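Local coordinates for protein aminotransferase class I and II (PDB 4EMY) that binds pyridoxal 5'-phosphate and, like related aminotransferases, probably transfers amino groups between amino acids and 2-oxo acids, at residues Lys97-Ile102 / Lys243-Pro248; Leu128-Tyr133 / Arg147-Phe152; Asp158-Ile163 / Thr192-Ser197; Val165-Ile170 / Ile205-Glu210. All coordinates share one frame; numbering follows the deposited sequence.

Contact 1. Residues Lys97-Ile102 / Lys243-Pro248; sequences KPEGYI and KFSNLP
Glu99 and Ser245 join two loops at one end of the mostly parallel sheet in the large domain of a fold-type I pyridoxal-phosphate enzyme. Residues 97-100 lead into strand 101-107, an outermost strand of that sheet in this chain. Residues 243-248 belong to the connection between strands 218-224 and 251-258. The pair Glu99 and Ser245 has the nearest CA atoms, 4.5 Å apart.

The packing is apolar and modest. Pro98 CB lies 4.2 Å from Phe244 CB and 3.9 Å from Phe244 C. The pyrrolidine ring is also packed against Phe93 and Ile276. The Phe244 ring itself turns away from Pro98 and packs on Leu221 and Val223 of strand 218-224. Farther out, Glu99 CB lies 3.9 Å from Ser245 CB, so these two chains touch at their bases.

The acidic end of Glu99 reaches the side-chain amide of Asn246. The carboxylate and amide planes stand 83° apart, nearly perpendicular. Both residues are exposed, so this outer part of the contact borders solvent.

The backbone link is a single hydrogen bond to a side chain. With OG anti to its own carbonyl carbon (chi1 -54°), the Ser245 hydroxyl faces Glu99 N. The hydroxyl is also hydrogen-bonded to Glu242 O, so two bonds grip it. Across the contact, Ser245 OG accepts from Glu99 N at 3.0 Å, with an N-H...O angle of 160°.

Contact 2. Residues Leu128-Tyr133 / Arg147-Phe152; sequences LICHDY and RNFKTF
Leu128 and Phe149 pair side by side in parallel strands, and the pairing goes on through Ile129 with Lys150, Cys130 with Thr151 and His131 with Phe152. Backbone bonds alternate in the usual parallel way. Leu128 N donates to Asn148 O at 2.8 Å, and Lys150 N returns a bond to Leu128 O. Cys130 N then donates to Lys150 O at 2.8 Å, the straightest of the set at 170°. Phe152 N donates to Cys130 O at 3.2 Å. A weak bond from Asp132 N to Phe152 O ends the pairing just past strand 127-131.

Side chains meet on both faces of the sheet. On the face of Leu128 and Cys130, Leu128 CD2 sits at the edge of the Phe149 ring. Cys130 CB lies 3.7 Å from Phe149 CE1, and its SG makes an oblique sulfur-aromatic contact with that ring. On the other face, Ile129 CG2 lies 3.9 Å from Phe152 CD2. Phe152 has CG between its backbone N and carbonyl carbon (chi1 74°). Its ring passes beside the opposite backbone, with CE2 3.5 Å from His131 N.

Helix 137-145, the link of this beta-alpha-beta unit, packs on Leu128 and Phe149. Helix 163-176 packs on Ile129 and Phe152. His131 ND1 bonds to Tyr133 O. Its NE2 is bonded to the backbone N of Asn185, a cofactor-pocket residue, so His131 stands in the second shell. The outermost strand is thus held by backbone bonds, with helices packed on the apolar groups of each face while Thr151 stays exposed.

Contact 3. Residues Asp158-Ile163 / Thr192-Ser197; sequences DFAFNI and TGYSLS
Phe159 meets Tyr194 through its backbone, with Phe159 O 3.6 Å from Tyr194 CE1. Ala160 comes next, and its CA lies 3.5 Å from Tyr194 OH. Phe161 N then gives a weak hydrogen bond to the same Tyr194 OH at 3.3 Å, bent to 133°. Tyr194 CG is anti to the backbone N (chi1 -172°), on the side of this loop. Its hydroxyl has a stronger partner in Glu200 of helix 198-211.

The Phe161 side chain carries the apolar part. Leu196 CD2 stands over the centre of its ring, 3.8 Å from the centroid, in a CH-pi contact. Leu196 CD1 lies toward one side of the ring, 3.7 Å from Phe161 CD1. The ring also touches Phe152 and Tyr166. An alanine at Phe161 would probably leave Leu196 without the ring face it packs on and open a gap beside Phe152 and Tyr166.

Asn162 follows as the N-cap of helix 163-176, its OD1 bonded to Val165 N. Ser197 caps helix 198-211 in the same way, through Glu200 N. The contact thus joins two loops, each just before the start of a helix. Tyr194 is near the cofactor site in sequence, but its side chain is about 12 Å from the bound pyridoxal phosphate. The chemistry implies a buried apolar pairing beside one shared hydroxyl, which touches one loop and bonds to the helix after the other.

Contact 4. Residues Val165-Ile170 / Ile205-Glu210; sequences VYKEAI and ITFLKE
Phe207 lays one ring face against the aliphatic chain of Lys167. Lys167 CG stands over the ring centre, 3.5 Å from the centroid and 7° off the normal, a CH-pi contact. The rest of the lysine chain is extended and runs on past Phe207 CD1, with CD 3.8 Å from that atom. Phe207 CG is anti to its backbone N (chi1 -179°), which puts CG out toward helix 163-176. There the ring tip reaches the backbone, with CZ 3.5 Å from Lys167 O. Ile170 CB meets the ring at its edge, 3.7 Å from Phe207 CE2.

Leu208 makes the second point of contact. Its CD2 lies 3.9 Å from Ile170 CG2. Its CD1 lies 3.7 Å from Tyr166 OH, whose hydrogen-bond partner is Ser182 of strand 179-184. An alanine at Phe207 would probably open a gap between the helices and leave the Lys167 chain free to turn.

The two helix segments run nearly parallel, at 24°, with axes 11.2 Å apart, so large side chains bridge the space. Tyr166 and Ile170 also rest on strand 179-184, which ties this helix pair to the sheet. Phe207 also has a cation-pi contact with Lys211. The helices are therefore joined mainly by carbon packing: Lys167 serves with its methylenes, while its NZ stays 5.7 Å from Glu210 OE2, too far for a salt bridge.

From the N terminus, residues 97-102 open the widest loop, which contact 1 closes at 243-248. The other three contacts are nested inside it. Contact 2 closes first, across one beta-alpha-beta unit at the opposite edge of the sheet from strand 101-107. Contacts 3 and 4 open after it and cross, since their segments alternate: 158-163, 165-170, 192-197, 205-210. Together they bind helix 163-176 and its leading loop to helix 198-211 and its own. Phe152 of contact 2 touches Phe161 of contact 3 and Tyr166 of contact 4. Phe244 and Leu247 of contact 1 pack on Ile205 and Lys209 of contact 4.

Contact 1. Residues Lys97-Ile102 / Lys243-Pro248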
# COMPACT_ATOMS: atom_id res chain seq x y z
N LYS A 97 -4.25 25.49 11.85
CA LYS A 97 -3.41 25.25 10.68
C LYS A 97 -2.16 26.16 10.70
O LYS A 97 -2.28 27.39 10.72
CB LYS A 97 -4.24 25.46 9.40
CG LYS A 97 -3.54 25.08 8.10
CD LYS A 97 -4.53 25.02 6.94
CE LYS A 97 -5.05 26.39 6.56
NZ LYS A 97 -5.91 26.35 5.35
N PRO A 98 -0.96 25.54 10.70
CA PRO A 98 0.27 26.32 10.74
C PRO A 98 0.51 27.10 9.45
O PRO A 98 0.05 26.70 8.38
CB PRO A 98 1.36 25.26 10.92
CG PRO A 98 0.76 24.01 10.37
CD PRO A 98 -0.70 24.09 10.68
N GLU A 99 1.23 28.22 9.56
CA GLU A 99 1.56 29.03 8.40
C GLU A 99 2.60 28.35 7.51
O GLU A 99 3.37 27.51 7.98
CB GLU A 99 2.09 30.39 8.84
CG GLU A 99 1.05 31.29 9.48
CD GLU A 99 1.68 32.53 10.06
OE1 GLU A 99 1.46 32.81 11.26
OE2 GLU A 99 2.43 33.23 9.33
N GLY A 100 2.63 28.74 6.24
CA GLY A 100 3.55 28.15 5.28
C GLY A 100 2.84 27.24 4.30
O GLY A 100 1.61 27.13 4.31
N TYR A 101 3.62 26.59 3.45
CA TYR A 101 3.07 25.73 2.42
C TYR A 101 2.76 24.34 2.96
O TYR A 101 3.57 23.75 3.67
CB TYR A 101 4.01 25.69 1.20
CG TYR A 101 4.27 27.07 0.61
CD1 TYR A 101 3.35 27.67 -0.26
CD2 TYR A 101 5.43 27.78 0.93
CE1 TYR A 101 3.58 28.93 -0.79
CE2 TYR A 101 5.68 29.04 0.40
CZ TYR A 101 4.75 29.61 -0.46
OH TYR A 101 5.00 30.86 -0.99
N ILE A 102 1.58 23.84 2.64
CA ILE A 102 1.11 22.56 3.15
C ILE A 102 0.55 21.69 2.03
O ILE A 102 -0.28 22.14 1.22
CB ILE A 102 0.03 22.76 4.25
CG1 ILE A 102 0.61 23.55 5.43
CG2 ILE A 102 -0.54 21.42 4.72
CD1 ILE A 102 -0.45 24.12 6.35
N LYS A 243 2.67 25.54 16.45
CA LYS A 243 4.11 25.62 16.72
C LYS A 243 4.97 25.27 15.50
O LYS A 243 6.19 25.45 15.52
CB LYS A 243 4.46 24.71 17.89
CG LYS A 243 4.23 25.34 19.25
CD LYS A 243 3.36 24.46 20.14
CE LYS A 243 3.31 25.00 21.57
NZ LYS A 243 2.73 26.36 21.67
N PHE A 244 4.33 24.79 14.44
CA PHE A 244 5.04 24.39 13.23
C PHE A 244 5.08 25.49 12.18
O PHE A 244 5.63 25.29 11.09
CB PHE A 244 4.46 23.10 12.65
CG PHE A 244 4.53 21.91 13.59
CD1 PHE A 244 5.58 21.77 14.49
CD2 PHE A 244 3.55 20.92 13.55
CE1 PHE A 244 5.65 20.68 15.34
CE2 PHE A 244 3.61 19.82 14.39
CZ PHE A 244 4.66 19.70 15.29
N SER A 245 4.51 26.66 12.50
CA SER A 245 4.52 27.81 11.60
C SER A 245 5.91 28.41 11.45
O SER A 245 6.67 28.47 12.41
CB SER A 245 3.57 28.89 12.11
OG SER A 245 2.28 28.38 12.33
N ASN A 246 6.24 28.85 10.24
CA ASN A 246 7.46 29.62 9.96
C ASN A 246 8.75 29.03 10.51
O ASN A 246 9.53 29.71 11.18
CB ASN A 246 7.28 31.07 10.41
CG ASN A 246 6.05 31.71 9.80
OD1 ASN A 246 5.10 32.07 10.51
ND2 ASN A 246 6.05 31.85 8.47
N LEU A 247 8.95 27.75 10.24
CA LEU A 247 10.15 27.04 10.65
C LEU A 247 11.20 27.21 9.57
O LEU A 247 10.84 27.31 8.39
CB LEU A 247 9.83 25.56 10.88
CG LEU A 247 9.61 25.06 12.31
CD1 LEU A 247 8.74 25.97 13.15
CD2 LEU A 247 9.02 23.66 12.27
N PRO A 248 12.49 27.25 9.95
CA PRO A 248 13.55 27.44 8.95
C PRO A 248 13.50 26.41 7.82
O PRO A 248 13.18 25.24 8.04
CB PRO A 248 14.85 27.29 9.76
CG PRO A 248 14.44 26.84 11.12
CD PRO A 248 13.02 27.24 11.32

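Contact 2. Residues Leu128-Tyr133 / Arg147-Phe152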
# COMPACT_ATOMS: atom_id res chain seq x y z
N LEU A 128 17.15 7.84 12.70
CA LEU A 128 15.81 8.17 13.16
C LEU A 128 15.80 8.12 14.68
O LEU A 128 15.91 7.06 15.29
CB LEU A 128 14.77 7.21 12.59
CG LEU A 128 13.33 7.60 12.94
CD1 LEU A 128 12.81 8.70 12.03
CD2 LEU A 128 12.42 6.39 12.91
N ILE A 129 15.67 9.29 15.30
CA ILE A 129 15.70 9.38 16.75
C ILE A 129 14.28 9.35 17.30
O ILE A 129 13.50 10.29 17.10
CB ILE A 129 16.48 10.63 17.21
CG1 ILE A 129 17.89 10.61 16.59
CG2 ILE A 129 16.56 10.68 18.72
CD1 ILE A 129 18.33 11.94 16.05
N CYS A 130 13.96 8.25 17.97
CA CYS A 130 12.61 7.93 18.41
C CYS A 130 12.57 7.61 19.89
O CYS A 130 13.55 7.11 20.46
CB CYS A 130 12.05 6.74 17.62
SG CYS A 130 10.40 6.23 18.15
N HIS A 131 11.42 7.89 20.50
CA HIS A 131 11.24 7.69 21.94
C HIS A 131 11.33 6.25 22.36
O HIS A 131 10.92 5.35 21.62
CB HIS A 131 9.95 8.34 22.44
CG HIS A 131 8.84 8.33 21.42
ND1 HIS A 131 8.15 7.22 21.11
CD2 HIS A 131 8.32 9.35 20.63
CE1 HIS A 131 7.24 7.51 20.18
NE2 HIS A 131 7.34 8.82 19.88
N ASP A 132 11.89 6.06 23.55
CA ASP A 132 12.14 4.78 24.23
C ASP A 132 11.03 3.73 24.15
O ASP A 132 11.30 2.54 24.02
CB ASP A 132 12.40 5.06 25.71
CG ASP A 132 13.67 4.44 26.20
OD1 ASP A 132 14.38 3.85 25.37
OD2 ASP A 132 13.94 4.56 27.41
N TYR A 133 9.79 4.19 24.29
CA TYR A 133 8.61 3.36 24.17
C TYR A 133 8.05 3.69 22.79
O TYR A 133 7.66 4.83 22.54
CB TYR A 133 7.58 3.72 25.24
CG TYR A 133 8.03 3.60 26.69
CD1 TYR A 133 9.04 4.43 27.22
CD2 TYR A 133 7.41 2.70 27.56
CE1 TYR A 133 9.43 4.32 28.54
CE2 TYR A 133 7.80 2.60 28.89
CZ TYR A 133 8.80 3.41 29.38
OH TYR A 133 9.18 3.31 30.70
N ARG A 147 18.03 2.60 7.22
CA ARG A 147 18.15 3.76 8.10
C ARG A 147 18.54 3.30 9.50
O ARG A 147 18.27 2.16 9.90
CB ARG A 147 16.82 4.54 8.15
CG ARG A 147 16.55 5.43 6.94
CD ARG A 147 16.53 4.66 5.62
NE ARG A 147 16.10 5.48 4.48
CZ ARG A 147 16.26 5.13 3.20
NH1 ARG A 147 16.85 3.99 2.88
NH2 ARG A 147 15.82 5.94 2.24
N ASN A 148 19.16 4.20 10.26
CA ASN A 148 19.62 3.86 11.59
C ASN A 148 18.65 4.25 12.72
O ASN A 148 18.54 5.42 13.10
CB ASN A 148 20.97 4.50 11.82
CG ASN A 148 21.72 3.83 12.93
OD1 ASN A 148 21.48 4.09 14.11
ND2 ASN A 148 22.64 2.95 12.56
N PHE A 149 17.95 3.25 13.26
CA PHE A 149 17.06 3.48 14.39
C PHE A 149 17.83 3.78 15.67
O PHE A 149 18.78 3.07 16.01
CB PHE A 149 16.17 2.26 14.62
CG PHE A 149 15.05 2.51 15.58
CD1 PHE A 149 13.96 3.29 15.21
CD2 PHE A 149 15.07 1.96 16.84
CE1 PHE A 149 12.91 3.50 16.08
CE2 PHE A 149 14.02 2.17 17.72
CZ PHE A 149 12.94 2.94 17.34
N LYS A 150 17.40 4.82 16.37
CA LYS A 150 18.11 5.33 17.54
C LYS A 150 17.11 5.78 18.61
O LYS A 150 16.20 6.57 18.33
CB LYS A 150 18.98 6.51 17.09
CG LYS A 150 20.27 6.71 17.85
CD LYS A 150 21.23 7.55 17.01
CE LYS A 150 22.43 8.05 17.80
NZ LYS A 150 22.10 9.19 18.71
N THR A 151 17.26 5.26 19.84
CA THR A 151 16.32 5.56 20.93
C THR A 151 16.87 6.50 22.00
O THR A 151 18.08 6.54 22.25
CB THR A 151 15.86 4.28 21.65
OG1 THR A 151 17.00 3.51 22.04
CG2 THR A 151 14.95 3.45 20.77
N PHE A 152 15.96 7.24 22.63
CA PHE A 152 16.27 8.06 23.80
C PHE A 152 15.21 7.80 24.89
O PHE A 152 14.07 7.45 24.58
CB PHE A 152 16.32 9.54 23.43
CG PHE A 152 14.97 10.17 23.19
CD1 PHE A 152 14.29 10.81 24.22
CD2 PHE A 152 14.38 10.12 21.93
CE1 PHE A 152 13.05 11.38 24.00
CE2 PHE A 152 13.14 10.69 21.71
CZ PHE A 152 12.47 11.32 22.74

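Contact 3. Residues Asp158-Ile163 / Thr192-Ser197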
# COMPACT_ATOMS: atom_id res chain seq x y z
N ASP A 158 9.53 11.49 37.01
CA ASP A 158 8.19 12.01 37.28
C ASP A 158 7.21 11.78 36.12
O ASP A 158 6.04 12.18 36.18
CB ASP A 158 8.25 13.50 37.65
CG ASP A 158 8.70 13.72 39.09
OD1 ASP A 158 8.76 12.73 39.86
OD2 ASP A 158 8.99 14.88 39.45
N PHE A 159 7.69 11.12 35.07
CA PHE A 159 6.92 10.80 33.87
C PHE A 159 6.41 12.03 33.12
O PHE A 159 5.22 12.15 32.80
CB PHE A 159 5.79 9.79 34.16
CG PHE A 159 6.29 8.40 34.46
CD1 PHE A 159 6.77 7.59 33.44
CD2 PHE A 159 6.27 7.91 35.75
CE1 PHE A 159 7.24 6.31 33.71
CE2 PHE A 159 6.73 6.63 36.03
CZ PHE A 159 7.22 5.83 35.01
N ALA A 160 7.34 12.94 32.86
CA ALA A 160 7.15 14.01 31.88
C ALA A 160 8.15 13.78 30.76
O ALA A 160 9.08 12.99 30.91
CB ALA A 160 7.37 15.37 32.53
N PHE A 161 7.95 14.45 29.63
CA PHE A 161 8.86 14.31 28.50
C PHE A 161 10.28 14.63 28.93
O PHE A 161 10.53 15.67 29.54
CB PHE A 161 8.44 15.19 27.33
CG PHE A 161 9.13 14.85 26.05
CD1 PHE A 161 8.92 13.61 25.45
CD2 PHE A 161 9.99 15.75 25.44
CE1 PHE A 161 9.55 13.29 24.26
CE2 PHE A 161 10.63 15.43 24.25
CZ PHE A 161 10.41 14.20 23.66
N ASN A 162 11.20 13.72 28.63
CA ASN A 162 12.59 13.86 29.07
C ASN A 162 13.39 14.79 28.18
O ASN A 162 14.41 14.40 27.58
CB ASN A 162 13.25 12.48 29.19
CG ASN A 162 14.49 12.50 30.07
OD1 ASN A 162 15.18 13.52 30.18
ND2 ASN A 162 14.78 11.36 30.69
N ILE A 163 12.94 16.04 28.13
CA ILE A 163 13.54 17.09 27.31
C ILE A 163 15.08 17.10 27.34
O ILE A 163 15.72 17.28 26.31
CB ILE A 163 12.94 18.48 27.63
CG1 ILE A 163 13.36 19.51 26.58
CG2 ILE A 163 13.30 18.94 29.03
CD1 ILE A 163 12.97 19.16 25.16
N THR A 192 2.33 3.99 25.62
CA THR A 192 2.22 4.62 26.94
C THR A 192 0.89 5.31 27.25
O THR A 192 0.42 5.25 28.39
CB THR A 192 3.35 5.63 27.17
OG1 THR A 192 3.18 6.74 26.28
CG2 THR A 192 4.69 4.97 26.91
N GLY A 193 0.31 5.97 26.25
CA GLY A 193 -0.91 6.76 26.45
C GLY A 193 -0.58 8.21 26.77
O GLY A 193 -1.47 9.01 27.05
N TYR A 194 0.71 8.53 26.73
CA TYR A 194 1.20 9.86 27.06
C TYR A 194 1.01 10.85 25.92
O TYR A 194 1.07 10.49 24.75
CB TYR A 194 2.68 9.80 27.42
CG TYR A 194 3.23 11.10 27.96
CD1 TYR A 194 2.86 11.55 29.22
CD2 TYR A 194 4.10 11.87 27.20
CE1 TYR A 194 3.34 12.74 29.73
CE2 TYR A 194 4.60 13.07 27.70
CZ TYR A 194 4.22 13.50 28.97
OH TYR A 194 4.70 14.68 29.49
N SER A 195 0.79 12.12 26.27
CA SER A 195 0.84 13.21 25.31
C SER A 195 1.83 14.26 25.81
O SER A 195 1.76 14.68 26.97
CB SER A 195 -0.54 13.84 25.11
OG SER A 195 -1.51 12.88 24.71
N LEU A 196 2.76 14.68 24.94
CA LEU A 196 3.60 15.84 25.23
C LEU A 196 2.70 17.05 25.43
O LEU A 196 1.74 17.25 24.67
CB LEU A 196 4.56 16.12 24.08
CG LEU A 196 5.90 15.39 24.03
CD1 LEU A 196 5.74 13.94 23.61
CD2 LEU A 196 6.84 16.11 23.07
N SER A 197 2.98 17.85 26.45
CA SER A 197 2.19 19.06 26.68
C SER A 197 2.55 20.13 25.65
O SER A 197 3.51 19.97 24.89
CB SER A 197 2.42 19.58 28.09
OG SER A 197 3.72 20.12 28.23

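Contact 4. Residues Val165-Ile170 / Ile205-Glu210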
# COMPACT_ATOMS: atom_id res chain seq x y z
N VAL A 165 17.25 14.53 28.01
CA VAL A 165 17.81 13.38 27.30
C VAL A 165 17.50 13.50 25.81
O VAL A 165 18.36 13.21 24.98
CB VAL A 165 17.33 12.04 27.90
CG1 VAL A 165 17.75 10.86 27.02
CG2 VAL A 165 17.88 11.86 29.30
N TYR A 166 16.29 13.94 25.49
CA TYR A 166 15.92 14.20 24.10
C TYR A 166 16.95 15.09 23.42
O TYR A 166 17.39 14.81 22.31
CB TYR A 166 14.52 14.82 23.99
CG TYR A 166 14.12 15.23 22.58
CD1 TYR A 166 14.18 16.56 22.18
CD2 TYR A 166 13.71 14.29 21.65
CE1 TYR A 166 13.82 16.94 20.89
CE2 TYR A 166 13.34 14.66 20.37
CZ TYR A 166 13.40 15.98 19.99
OH TYR A 166 13.05 16.34 18.71
N LYS A 167 17.34 16.16 24.12
CA LYS A 167 18.31 17.11 23.60
C LYS A 167 19.67 16.48 23.33
O LYS A 167 20.27 16.74 22.28
CB LYS A 167 18.46 18.31 24.55
CG LYS A 167 17.31 19.30 24.45
CD LYS A 167 17.46 20.46 25.43
CE LYS A 167 16.23 21.35 25.37
NZ LYS A 167 16.32 22.54 26.26
N GLU A 168 20.15 15.64 24.24
CA GLU A 168 21.46 15.01 24.06
C GLU A 168 21.45 13.96 22.95
O GLU A 168 22.46 13.78 22.26
CB GLU A 168 22.04 14.48 25.39
CG GLU A 168 21.28 13.35 26.07
CD GLU A 168 21.91 12.89 27.39
OE1 GLU A 168 22.40 13.74 28.18
OE2 GLU A 168 21.91 11.66 27.66
N ALA A 169 20.31 13.30 22.76
CA ALA A 169 20.13 12.38 21.65
C ALA A 169 20.18 13.10 20.29
O ALA A 169 20.86 12.65 19.37
CB ALA A 169 18.82 11.63 21.79
N ILE A 170 19.45 14.21 20.18
CA ILE A 170 19.43 15.02 18.95
C ILE A 170 20.81 15.62 18.70
O ILE A 170 21.28 15.64 17.57
CB ILE A 170 18.35 16.13 18.99
CG1 ILE A 170 16.94 15.54 19.15
CG2 ILE A 170 18.42 17.03 17.76
CD1 ILE A 170 16.36 14.87 17.91
N ILE A 205 10.40 22.17 19.59
CA ILE A 205 10.55 22.96 18.35
C ILE A 205 11.61 24.04 18.50
O ILE A 205 12.34 24.32 17.55
CB ILE A 205 9.23 23.54 17.80
CG1 ILE A 205 8.52 24.43 18.84
CG2 ILE A 205 8.30 22.43 17.34
CD1 ILE A 205 8.71 25.94 18.65
N THR A 206 11.71 24.62 19.69
CA THR A 206 12.68 25.67 19.99
C THR A 206 14.09 25.12 19.93
O THR A 206 15.03 25.81 19.53
CB THR A 206 12.41 26.31 21.37
OG1 THR A 206 11.02 26.64 21.47
CG2 THR A 206 13.23 27.57 21.56
N PHE A 207 14.24 23.86 20.32
CA PHE A 207 15.54 23.21 20.30
C PHE A 207 15.97 22.86 18.88
O PHE A 207 17.12 23.09 18.50
CB PHE A 207 15.55 21.97 21.19
CG PHE A 207 16.87 21.28 21.23
CD1 PHE A 207 17.95 21.85 21.90
CD2 PHE A 207 17.05 20.06 20.59
CE1 PHE A 207 19.18 21.21 21.94
CE2 PHE A 207 18.27 19.41 20.63
CZ PHE A 207 19.34 19.99 21.31
N LEU A 208 15.05 22.29 18.10
CA LEU A 208 15.33 21.92 16.71
C LEU A 208 15.54 23.16 15.82
O LEU A 208 16.21 23.07 14.79
CB LEU A 208 14.23 21.02 16.13
CG LEU A 208 13.98 19.65 16.77
CD1 LEU A 208 12.65 19.09 16.29
CD2 LEU A 208 15.10 18.66 16.49
N LYS A 209 14.98 24.29 16.23
CA LYS A 209 15.25 25.58 15.59
C LYS A 209 16.70 25.98 15.80
O LYS A 209 17.33 26.53 14.89
CB LYS A 209 14.34 26.67 16.15
CG LYS A 209 12.99 26.81 15.46
CD LYS A 209 12.23 27.99 16.04
CE LYS A 209 10.76 27.96 15.67
NZ LYS A 209 9.96 29.03 16.33
N GLU A 210 17.23 25.73 17.00
CA GLU A 210 18.63 26.01 17.31
C GLU A 210 19.58 25.18 16.44
O GLU A 210 20.59 25.68 15.96
CB GLU A 210 18.93 25.75 18.79
CG GLU A 210 18.27 26.73 19.75
CD GLU A 210 18.59 26.41 21.20
OE1 GLU A 210 19.77 26.50 21.59
OE2 GLU A 210 17.65 26.06 21.96